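Local coordinates for ribosome inactivating type 1 protein (Iris hollandica, PDB 3MVG), which is a single-chain (type 1) ribosome-inactivating protein, built on the mixed alpha-beta fold of that family, at residues A[6-16]-A[126-134]; A[41-52]-A[62-70]. All coordinates share one frame; numbering follows the deposited sequence.

How the contacts relate
Both contacts lie within the ribosome-inactivating fold and meet at the same mixed sheet, their centres about 22 Å apart. Contact 2 lies, in sequence, wholly inside the long loop that contact 1 closes. Contact 1 brings the end of edge strand 3-7 and the start of helix 13-27 against helix 126-138; contact 2 pairs strands 49-55 and 61-67, the first of which neighbours strand 3-7 in the sheet. The two contacts touch where Ile133 meets Ile62, and helix 13-27, which starts in contact 1, also covers strand 49-55. Together they tie elements far apart in the chain into one packed body around the sheet.

Contact 1: A[6-16]-A[126-134]; sequences FRVTGTTRRSY and INPLATAIT. Unlike the reference sequence in segment 126-134: Thr134 (reference Ser).
Val8 and Ala130 mark the nearest approach of the two backbones, their CA atoms 6.4 Å apart, where the chain leaving a strand passes helix 126-134. From Val8 to Thr11 it makes a type II beta turn, in which Gly10 suits the positive phi, and then enters the helix that begins at Arg13. Val8 O takes both Thr11 N and Thr11 OG1 from one face of its carbonyl plane; the hydroxyl bond is 2.7 Å from OG1 to O.

That bond is consistent with the rotation that points the methyl of Thr11 at the helix: with OG1 beside the backbone N, CG2 stands anti to it and meets Ile126 CD1 tip to tip at 4.0 Å. Val8 is the wedge of the contact. Its CG2 rests 3.9 Å from Ala130 CB, where a small residue lets the branched valine come close, and its CB lies 4.0 Å from Ile126 CG2. Beside it, in one of two Leu129 conformers, Leu129 CD1 approaches the Phe6 ring obliquely, 4.1 Å from CE1, while the edge of that ring receives Thr11 CG2. Tyr16 adds a looser touch, CE1 4.5 Å from the same Leu129 CD1, its hydroxyl satisfied by Leu158 O.

Thr12 and Ser15 complete a capping box, Thr12 N to Ser15 OG and Ser15 N to Thr12 OG1. The whole is a strand-turn-helix connection, packed through apolar side chains on a second helix of the ribosome-inactivating fold.

Contact 2: A[41-52]-A[62-70]; sequences AQSGSQQDLLFV and ITLVLNRVN. With SO4 (sulfate ion), chain C.
Leu50 and Leu66 form a hydrogen-bonded pair in an antiparallel beta hairpin, strands 49-52 and 62-67 running at 155° with axes 4.6 Å apart. Val52 and Leu64 repeat the pattern, whereas Leu49-Asn67 and Phe51-Val65 are non-hydrogen-bonded pairs.

The strand region is the tight part. On the face of Leu50, Val52, Leu64 and Leu66, Val52 CG2 touches Leu66 CD1 at 3.8 Å in one Leu66 conformer, and Phe19, Leu23 and Leu27 of helix 13-27 cover Leu50 and Val52; branched aliphatic residues suit such a buried layer. On the other face Phe51 and Val65 lie side by side, Phe51 CE2 to Val65 CG2 3.7 Å; Val94 packs on Leu49 and Phe51, and Val74 on Val65.

Beyond Asp48 the partnership becomes polar and opens to solvent. Asp48 is buried nonetheless: its carboxylate binds Ser43 N, Ser43 OG and Gly44 N, holding the 43-48 loop closed, with Gly44 fitting backbone angles that would jam a CB. Asn67, its CG anti to the backbone N (chi1 -179°), sends ND2 across to exposed Gln42 OE1 at 3.2 Å, nearly straight but from above that carbonyl plane. Its OD1 accepts from Val69 N in an Asx turn, fixing both amide ends.

Arg68 N donates to Asp48 O at 2.7 Å, ending the ladder. The side chain bends at chi3 (62°), bringing its guanidinium to the Gln47 carbonyl, where Arg26 O and Ser28 O hold NE and NH2. Arg68 NH1 donates to Gln47 O at 2.9 Å and to sulfate O1, while Arg68 NH2 reaches sulfate O3 at 2.9 Å.

Contact 1: A[6-16]-A[126-134]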
loop_
_atom_site.group_PDB
_atom_site.type_symbol
_atom_site.label_atom_id
_atom_site.label_comp_id
_atom_site.label_asym_id
_atom_site.label_seq_id
_atom_site.Cartn_x
_atom_site.Cartn_y
_atom_site.Cartn_z
ATOM N N PHE A 6 -17.642 8.657 -3.333
ATOM C CA PHE A 6 -16.335 8.886 -3.949
ATOM C C PHE A 6 -16.546 9.594 -5.281
ATOM O O PHE A 6 -17.420 9.208 -6.065
ATOM C CB PHE A 6 -15.569 7.580 -4.171
ATOM C CG PHE A 6 -14.249 7.775 -4.863
ATOM C CD1 PHE A 6 -14.117 7.507 -6.223
ATOM C CD2 PHE A 6 -13.146 8.268 -4.172
ATOM C CE1 PHE A 6 -12.908 7.707 -6.869
ATOM C CE2 PHE A 6 -11.930 8.472 -4.828
ATOM C CZ PHE A 6 -11.821 8.184 -6.173
ATOM N N ARG A 7 -15.749 10.635 -5.528
ATOM C CA ARG A 7 -15.794 11.381 -6.791
ATOM C C ARG A 7 -14.451 11.330 -7.479
ATOM O O ARG A 7 -13.419 11.548 -6.839
ATOM C CB ARG A 7 -16.178 12.843 -6.562
ATOM C CG ARG A 7 -17.364 13.003 -5.653
ATOM C CD ARG A 7 -18.165 14.218 -6.015
ATOM N NE ARG A 7 -19.286 14.374 -5.094
ATOM C CZ ARG A 7 -20.333 15.155 -5.317
ATOM N NH1 ARG A 7 -20.396 15.863 -6.436
ATOM N NH2 ARG A 7 -21.309 15.230 -4.424
ATOM N N VAL A 8 -14.445 11.066 -8.782
ATOM C CA VAL A 8 -13.172 11.005 -9.490
ATOM C C VAL A 8 -12.451 12.354 -9.598
ATOM O O VAL A 8 -11.223 12.397 -9.559
ATOM C CB VAL A 8 -13.266 10.336 -10.887
ATOM C CG1 VAL A 8 -13.647 8.864 -10.759
ATOM C CG2 VAL A 8 -14.225 11.063 -11.812
ATOM N N THR A 9 -13.216 13.439 -9.695
ATOM C CA THR A 9 -12.654 14.785 -9.832
ATOM C C THR A 9 -11.747 15.129 -8.656
ATOM O O THR A 9 -12.161 15.053 -7.500
ATOM C CB THR A 9 -13.777 15.832 -9.986
ATOM O OG1 THR A 9 -14.452 15.607 -11.233
ATOM C CG2 THR A 9 -13.224 17.264 -9.947
ATOM N N GLY A 10 -10.495 15.467 -8.960
ATOM C CA GLY A 10 -9.541 15.850 -7.928
ATOM C C GLY A 10 -8.951 14.701 -7.133
ATOM O O GLY A 10 -8.329 14.932 -6.101
ATOM N N THR A 11 -9.132 13.465 -7.597
ATOM C CA THR A 11 -8.641 12.293 -6.862
ATOM C C THR A 11 -7.144 12.350 -6.596
ATOM O O THR A 11 -6.336 12.600 -7.496
ATOM C CB THR A 11 -8.979 10.979 -7.594
ATOM O OG1 THR A 11 -10.396 10.783 -7.566
ATOM C CG2 THR A 11 -8.324 9.770 -6.921
ATOM N N THR A 12 -6.799 12.084 -5.342
ATOM C CA THR A 12 -5.419 11.924 -4.915
ATOM C C THR A 12 -5.274 10.531 -4.284
ATOM O O THR A 12 -6.282 9.841 -4.052
ATOM C CB THR A 12 -5.051 12.985 -3.861
ATOM O OG1 THR A 12 -5.904 12.817 -2.724
ATOM C CG2 THR A 12 -5.198 14.410 -4.417
ATOM N N ARG A 13 -4.040 10.115 -4.009
ATOM C CA ARG A 13 -3.812 8.854 -3.304
ATOM C C ARG A 13 -4.578 8.870 -1.983
ATOM O O ARG A 13 -5.261 7.901 -1.632
ATOM C CB ARG A 13 -2.319 8.622 -3.058
ATOM C CG ARG A 13 -1.465 8.609 -4.316
ATOM C CD ARG A 13 0.015 8.390 -3.982
ATOM N NE ARG A 13 0.910 9.131 -4.872
ATOM C CZ ARG A 13 1.789 8.574 -5.702
ATOM N NH1 ARG A 13 1.912 7.255 -5.765
ATOM N NH2 ARG A 13 2.555 9.336 -6.470
ATOM N N ARG A 14 -4.482 9.994 -1.275
ATOM C CA ARG A 14 -5.111 10.172 0.025
ATOM C C ARG A 14 -6.635 10.101 -0.048
ATOM O O ARG A 14 -7.258 9.438 0.778
ATOM C CB ARG A 14 -4.657 11.514 0.608
ATOM C CG ARG A 14 -4.809 11.678 2.109
ATOM C CD ARG A 14 -4.103 12.982 2.497
ATOM N NE ARG A 14 -3.959 13.188 3.936
ATOM C CZ ARG A 14 -4.737 13.981 4.668
ATOM N NH1 ARG A 14 -4.512 14.103 5.968
ATOM N NH2 ARG A 14 -5.741 14.650 4.107
ATOM N N SER A 15 -7.246 10.761 -1.033
ATOM C CA SER A 15 -8.707 10.757 -1.127
ATOM C C SER A 15 -9.263 9.371 -1.467
ATOM O O SER A 15 -10.304 8.974 -0.938
ATOM C CB SER A 15 -9.252 11.824 -2.086
ATOM O OG SER A 15 -9.004 11.519 -3.453
ATOM N N TYR A 16 -8.561 8.638 -2.323
ATOM C CA TYR A 16 -8.988 7.287 -2.667
ATOM C C TYR A 16 -8.846 6.371 -1.448
ATOM O O TYR A 16 -9.761 5.620 -1.110
ATOM C CB TYR A 16 -8.199 6.768 -3.869
ATOM C CG TYR A 16 -8.605 5.370 -4.268
ATOM C CD1 TYR A 16 -9.842 5.121 -4.857
ATOM C CD2 TYR A 16 -7.758 4.296 -4.036
ATOM C CE1 TYR A 16 -10.219 3.821 -5.212
ATOM C CE2 TYR A 16 -8.120 3.001 -4.387
ATOM C CZ TYR A 16 -9.344 2.776 -4.976
ATOM O OH TYR A 16 -9.676 1.476 -5.312
ATOM N N ILE A 126 -8.075 5.391 -12.344
ATOM C CA ILE A 126 -9.112 6.398 -12.156
ATOM C C ILE A 126 -9.879 6.702 -13.447
ATOM O O ILE A 126 -11.092 6.879 -13.404
ATOM C CB ILE A 126 -8.551 7.654 -11.427
ATOM C CG1 ILE A 126 -7.970 7.266 -10.055
ATOM C CG2 ILE A 126 -9.598 8.777 -11.316
ATOM C CD1 ILE A 126 -8.922 6.520 -9.122
ATOM N N ASN A 127 -9.205 6.728 -14.591
ATOM C CA ASN A 127 -9.944 6.912 -15.837
ATOM C C ASN A 127 -10.896 5.745 -16.148
ATOM O O ASN A 127 -12.052 5.987 -16.465
ATOM C CB ASN A 127 -9.027 7.258 -17.012
ATOM C CG ASN A 127 -8.622 8.718 -17.022
ATOM O OD1 ASN A 127 -9.473 9.608 -17.000
ATOM N ND2 ASN A 127 -7.318 8.971 -17.062
ATOM N N PRO A 128 -10.434 4.480 -16.014
ATOM C CA PRO A 128 -11.392 3.364 -16.150
ATOM C C PRO A 128 -12.540 3.435 -15.159
ATOM O O PRO A 128 -13.670 3.112 -15.511
ATOM C CB PRO A 128 -10.519 2.127 -15.926
ATOM C CG PRO A 128 -9.188 2.547 -16.461
ATOM C CD PRO A 128 -9.038 4.000 -16.070
ATOM N N LEU A 129 -12.256 3.870 -13.934
ATOM C CA LEU A 129 -13.287 4.023 -12.910
ATOM C C LEU A 129 -14.351 5.036 -13.365
ATOM O O LEU A 129 -15.552 4.760 -13.316
ATOM C CB LEU A 129 -12.648 4.443 -11.580
ATOM C CG LEU A 129 -13.369 4.082 -10.280
ATOM C CD1 LEU A 129 -12.466 4.312 -9.078
ATOM C CD2 LEU A 129 -14.658 4.865 -10.128
ATOM N N ALA A 130 -13.899 6.200 -13.830
ATOM C CA ALA A 130 -14.803 7.234 -14.351
ATOM C C ALA A 130 -15.610 6.729 -15.542
ATOM O O ALA A 130 -16.821 6.931 -15.602
ATOM C CB ALA A 130 -14.024 8.484 -14.727
ATOM N N THR A 131 -14.952 6.039 -16.463
ATOM C CA THR A 131 -15.630 5.512 -17.641
ATOM C C THR A 131 -16.698 4.483 -17.264
ATOM O O THR A 131 -17.793 4.474 -17.834
ATOM C CB THR A 131 -14.611 4.933 -18.617
ATOM O OG1 THR A 131 -13.791 6.006 -19.090
ATOM C CG2 THR A 131 -15.297 4.254 -19.802
ATOM N N ALA A 132 -16.395 3.637 -16.286
ATOM C CA ALA A 132 -17.347 2.635 -15.823
ATOM C C ALA A 132 -18.573 3.305 -15.206
ATOM O O ALA A 132 -19.705 2.881 -15.454
ATOM C CB ALA A 132 -16.673 1.679 -14.838
ATOM N N ILE A 133 -18.355 4.349 -14.407
ATOM C CA ILE A 133 -19.471 5.098 -13.841
ATOM C C ILE A 133 -20.339 5.702 -14.939
ATOM O O ILE A 133 -21.562 5.563 -14.918
ATOM C CB ILE A 133 -18.998 6.217 -12.895
ATOM C CG1 ILE A 133 -18.247 5.639 -11.691
ATOM C CG2 ILE A 133 -20.181 7.080 -12.443
ATOM C CD1 ILE A 133 -17.374 6.692 -10.994
ATOM N N THR A 134 -19.707 6.368 -15.904
ATOM C CA THR A 134 -20.447 7.003 -17.004
ATOM C C THR A 134 -21.249 5.970 -17.787
ATOM O O THR A 134 -22.405 6.216 -18.157
ATOM C CB THR A 134 -19.503 7.743 -17.961
ATOM O OG1 THR A 134 -18.828 8.783 -17.256
ATOM C CG2 THR A 134 -20.265 8.378 -19.095
#

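Contact 2: A[41-52]-A[62-70]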
loop_
_atom_site.group_PDB
_atom_site.type_symbol
_atom_site.label_atom_id
_atom_site.label_comp_id
_atom_site.label_asym_id
_atom_site.label_seq_id
_atom_site.Cartn_x
_atom_site.Cartn_y
_atom_site.Cartn_z
ATOM N N ALA A 41 -22.656 -11.101 10.099
ATOM C CA ALA A 41 -23.510 -12.218 9.717
ATOM C C ALA A 41 -24.734 -11.678 8.961
ATOM O O ALA A 41 -25.188 -10.560 9.221
ATOM C CB ALA A 41 -23.943 -12.985 10.955
ATOM N N GLN A 42 -25.264 -12.460 8.024
ATOM C CA GLN A 42 -26.462 -12.036 7.288
ATOM C C GLN A 42 -27.680 -11.991 8.220
ATOM O O GLN A 42 -27.971 -12.969 8.911
ATOM C CB GLN A 42 -26.710 -12.925 6.061
ATOM C CG GLN A 42 -27.657 -12.293 5.034
ATOM C CD GLN A 42 -27.242 -12.528 3.582
ATOM O OE1 GLN A 42 -26.120 -12.209 3.173
ATOM N NE2 GLN A 42 -28.165 -13.057 2.788
ATOM N N SER A 43 -28.357 -10.844 8.259
ATOM C CA SER A 43 -29.530 -10.658 9.119
ATOM C C SER A 43 -30.845 -10.795 8.358
ATOM O O SER A 43 -31.886 -11.070 8.960
ATOM C CB SER A 43 -29.484 -9.301 9.827
ATOM O OG SER A 43 -29.765 -8.233 8.933
ATOM N N GLY A 44 -30.794 -10.591 7.047
ATOM C CA GLY A 44 -31.997 -10.583 6.217
ATOM C C GLY A 44 -32.708 -9.241 6.216
ATOM O O GLY A 44 -33.798 -9.110 5.653
ATOM N N SER A 45 -32.093 -8.238 6.842
ATOM C CA SER A 45 -32.660 -6.897 6.910
ATOM C C SER A 45 -31.803 -5.873 6.162
ATOM O O SER A 45 -30.689 -6.179 5.729
ATOM C CB SER A 45 -32.836 -6.466 8.364
ATOM O OG SER A 45 -31.597 -6.061 8.917
ATOM N N GLN A 46 -32.331 -4.658 6.038
ATOM C CA GLN A 46 -31.642 -3.534 5.395
ATOM C C GLN A 46 -30.329 -3.166 6.075
ATOM O O GLN A 46 -29.496 -2.490 5.475
ATOM C CB GLN A 46 -32.545 -2.296 5.369
ATOM C CG GLN A 46 -33.574 -2.297 4.254
ATOM C CD GLN A 46 -34.461 -1.075 4.285
ATOM O OE1 GLN A 46 -34.023 0.019 4.647
ATOM N NE2 GLN A 46 -35.718 -1.252 3.904
ATOM N N GLN A 47 -30.159 -3.590 7.327
ATOM C CA GLN A 47 -28.906 -3.376 8.050
ATOM C C GLN A 47 -27.734 -4.053 7.338
ATOM O O GLN A 47 -26.585 -3.664 7.551
ATOM C CB GLN A 47 -29.030 -3.868 9.502
ATOM C CG GLN A 47 -27.819 -3.534 10.392
ATOM C CD GLN A 47 -28.117 -3.570 11.886
ATOM O OE1 GLN A 47 -27.263 -3.956 12.693
ATOM N NE2 GLN A 47 -29.322 -3.156 12.263
ATOM N N ASP A 48 -28.040 -5.050 6.504
ATOM C CA ASP A 48 -27.045 -5.784 5.715
ATOM C C ASP A 48 -26.506 -4.984 4.532
ATOM O O ASP A 48 -25.549 -5.417 3.906
ATOM C CB ASP A 48 -27.645 -7.067 5.109
ATOM C CG ASP A 48 -28.027 -8.124 6.136
ATOM O OD1 ASP A 48 -27.585 -8.071 7.301
ATOM O OD2 ASP A 48 -28.786 -9.037 5.735
ATOM N N LEU A 49 -27.140 -3.866 4.179
ATOM C CA LEU A 49 -26.795 -3.155 2.943
ATOM C C LEU A 49 -25.991 -1.886 3.174
ATOM O O LEU A 49 -26.045 -1.274 4.249
ATOM C CB LEU A 49 -28.055 -2.839 2.126
ATOM C CG LEU A 49 -28.937 -4.030 1.740
ATOM C CD1 LEU A 49 -30.179 -3.568 0.978
ATOM C CD2 LEU A 49 -28.169 -5.073 0.934
ATOM N N LEU A 50 -25.233 -1.499 2.152
ATOM C CA LEU A 50 -24.498 -0.251 2.163
ATOM C C LEU A 50 -24.530 0.312 0.752
ATOM O O LEU A 50 -24.371 -0.425 -0.217
ATOM C CB LEU A 50 -23.057 -0.501 2.625
ATOM C CG LEU A 50 -22.183 0.733 2.814
ATOM C CD1 LEU A 50 -22.680 1.587 3.962
ATOM C CD2 LEU A 50 -20.761 0.297 3.068
ATOM N N PHE A 51 -24.753 1.613 0.634
ATOM C CA PHE A 51 -24.721 2.288 -0.661
ATOM C C PHE A 51 -23.365 2.957 -0.856
ATOM O O PHE A 51 -22.839 3.584 0.072
ATOM C CB PHE A 51 -25.805 3.366 -0.731
ATOM C CG PHE A 51 -27.212 2.852 -0.981
ATOM C CD1 PHE A 51 -28.243 3.767 -1.136
ATOM C CD2 PHE A 51 -27.514 1.493 -1.095
ATOM C CE1 PHE A 51 -29.561 3.353 -1.374
ATOM C CE2 PHE A 51 -28.837 1.067 -1.328
ATOM C CZ PHE A 51 -29.854 2.004 -1.471
ATOM N N VAL A 52 -22.833 2.864 -2.072
ATOM C CA VAL A 52 -21.584 3.510 -2.441
ATOM C C VAL A 52 -21.880 4.366 -3.660
ATOM O O VAL A 52 -22.075 3.845 -4.760
ATOM C CB VAL A 52 -20.472 2.481 -2.754
ATOM C CG1 VAL A 52 -19.188 3.188 -3.177
ATOM C CG2 VAL A 52 -20.204 1.623 -1.538
ATOM N N ILE A 62 -23.653 7.121 -10.028
ATOM C CA ILE A 62 -24.362 5.838 -9.907
ATOM C C ILE A 62 -24.110 5.322 -8.497
ATOM O O ILE A 62 -23.050 5.604 -7.929
ATOM C CB ILE A 62 -23.946 4.776 -10.979
ATOM C CG1 ILE A 62 -22.499 4.302 -10.796
ATOM C CG2 ILE A 62 -24.187 5.302 -12.374
ATOM C CD1 ILE A 62 -22.374 3.036 -9.987
ATOM N N THR A 63 -25.078 4.598 -7.926
ATOM C CA THR A 63 -24.951 4.088 -6.573
ATOM C C THR A 63 -24.855 2.582 -6.594
ATOM O O THR A 63 -25.814 1.914 -6.980
ATOM C CB THR A 63 -26.126 4.528 -5.694
ATOM O OG1 THR A 63 -26.196 5.960 -5.697
ATOM C CG2 THR A 63 -25.954 4.031 -4.251
ATOM N N LEU A 64 -23.711 2.054 -6.176
ATOM C CA LEU A 64 -23.584 0.618 -5.984
ATOM C C LEU A 64 -24.264 0.215 -4.687
ATOM O O LEU A 64 -24.212 0.953 -3.694
ATOM C CB LEU A 64 -22.118 0.209 -5.904
ATOM C CG LEU A 64 -21.206 0.528 -7.087
ATOM C CD1 LEU A 64 -19.782 0.118 -6.750
ATOM C CD2 LEU A 64 -21.687 -0.182 -8.343
ATOM N N VAL A 65 -24.906 -0.945 -4.694
ATOM C CA VAL A 65 -25.446 -1.525 -3.474
ATOM C C VAL A 65 -24.539 -2.679 -3.100
ATOM O O VAL A 65 -24.369 -3.621 -3.882
ATOM C CB VAL A 65 -26.896 -2.014 -3.662
ATOM C CG1 VAL A 65 -27.464 -2.528 -2.338
ATOM C CG2 VAL A 65 -27.763 -0.899 -4.245
ATOM N N LEU A 66 -23.928 -2.589 -1.924
ATOM C CA LEU A 66 -23.094 -3.664 -1.419
ATOM C C LEU A 66 -23.822 -4.423 -0.326
ATOM O O LEU A 66 -24.628 -3.862 0.415
ATOM C CB LEU A 66 -21.762 -3.125 -0.892
ATOM C CG LEU A 66 -20.675 -2.891 -1.950
ATOM C CD1 LEU A 66 -21.095 -1.832 -2.966
ATOM C CD2 LEU A 66 -19.361 -2.515 -1.278
ATOM N N ASN A 67 -23.542 -5.717 -0.261
ATOM C CA ASN A 67 -23.929 -6.539 0.863
ATOM C C ASN A 67 -22.775 -6.459 1.862
ATOM O O ASN A 67 -21.644 -6.820 1.545
ATOM C CB ASN A 67 -24.162 -7.968 0.386
ATOM C CG ASN A 67 -24.605 -8.907 1.494
ATOM O OD1 ASN A 67 -24.710 -8.529 2.661
ATOM N ND2 ASN A 67 -24.877 -10.153 1.121
ATOM N N ARG A 68 -23.044 -5.954 3.060
ATOM C CA ARG A 68 -22.004 -5.852 4.080
ATOM C C ARG A 68 -21.420 -7.213 4.476
ATOM O O ARG A 68 -20.275 -7.294 4.903
ATOM C CB ARG A 68 -22.525 -5.142 5.330
ATOM C CG ARG A 68 -22.871 -3.665 5.137
ATOM C CD ARG A 68 -23.521 -3.038 6.381
ATOM N NE ARG A 68 -22.623 -3.065 7.536
ATOM C CZ ARG A 68 -22.909 -3.579 8.732
ATOM N NH1 ARG A 68 -24.103 -4.096 9.007
ATOM N NH2 ARG A 68 -21.985 -3.538 9.684
ATOM N N VAL A 69 -22.204 -8.277 4.329
ATOM C CA VAL A 69 -21.752 -9.631 4.674
ATOM C C VAL A 69 -20.512 -10.040 3.873
ATOM O O VAL A 69 -19.612 -10.688 4.395
ATOM C CB VAL A 69 -22.907 -10.670 4.512
ATOM C CG1 VAL A 69 -22.444 -12.095 4.806
ATOM C CG2 VAL A 69 -24.071 -10.303 5.413
ATOM N N ASN A 70 -20.456 -9.649 2.604
ATOM C CA ASN A 70 -19.329 -10.058 1.775
ATOM C C ASN A 70 -18.621 -8.908 1.058
ATOM O O ASN A 70 -17.702 -9.135 0.266
ATOM C CB ASN A 70 -19.735 -11.173 0.794
ATOM C CG ASN A 70 -20.738 -10.714 -0.241
ATOM O OD1 ASN A 70 -21.183 -9.564 -0.240
ATOM N ND2 ASN A 70 -21.093 -11.620 -1.151
HETATM S S SO4 C . -23.650 -5.703 12.523
HETATM O O1 SO4 C . -24.763 -5.392 11.709
HETATM O O2 SO4 C . -23.112 -7.004 12.445
HETATM O O3 SO4 C . -22.574 -4.910 12.172
HETATM O O4 SO4 C . -24.083 -5.357 13.869
#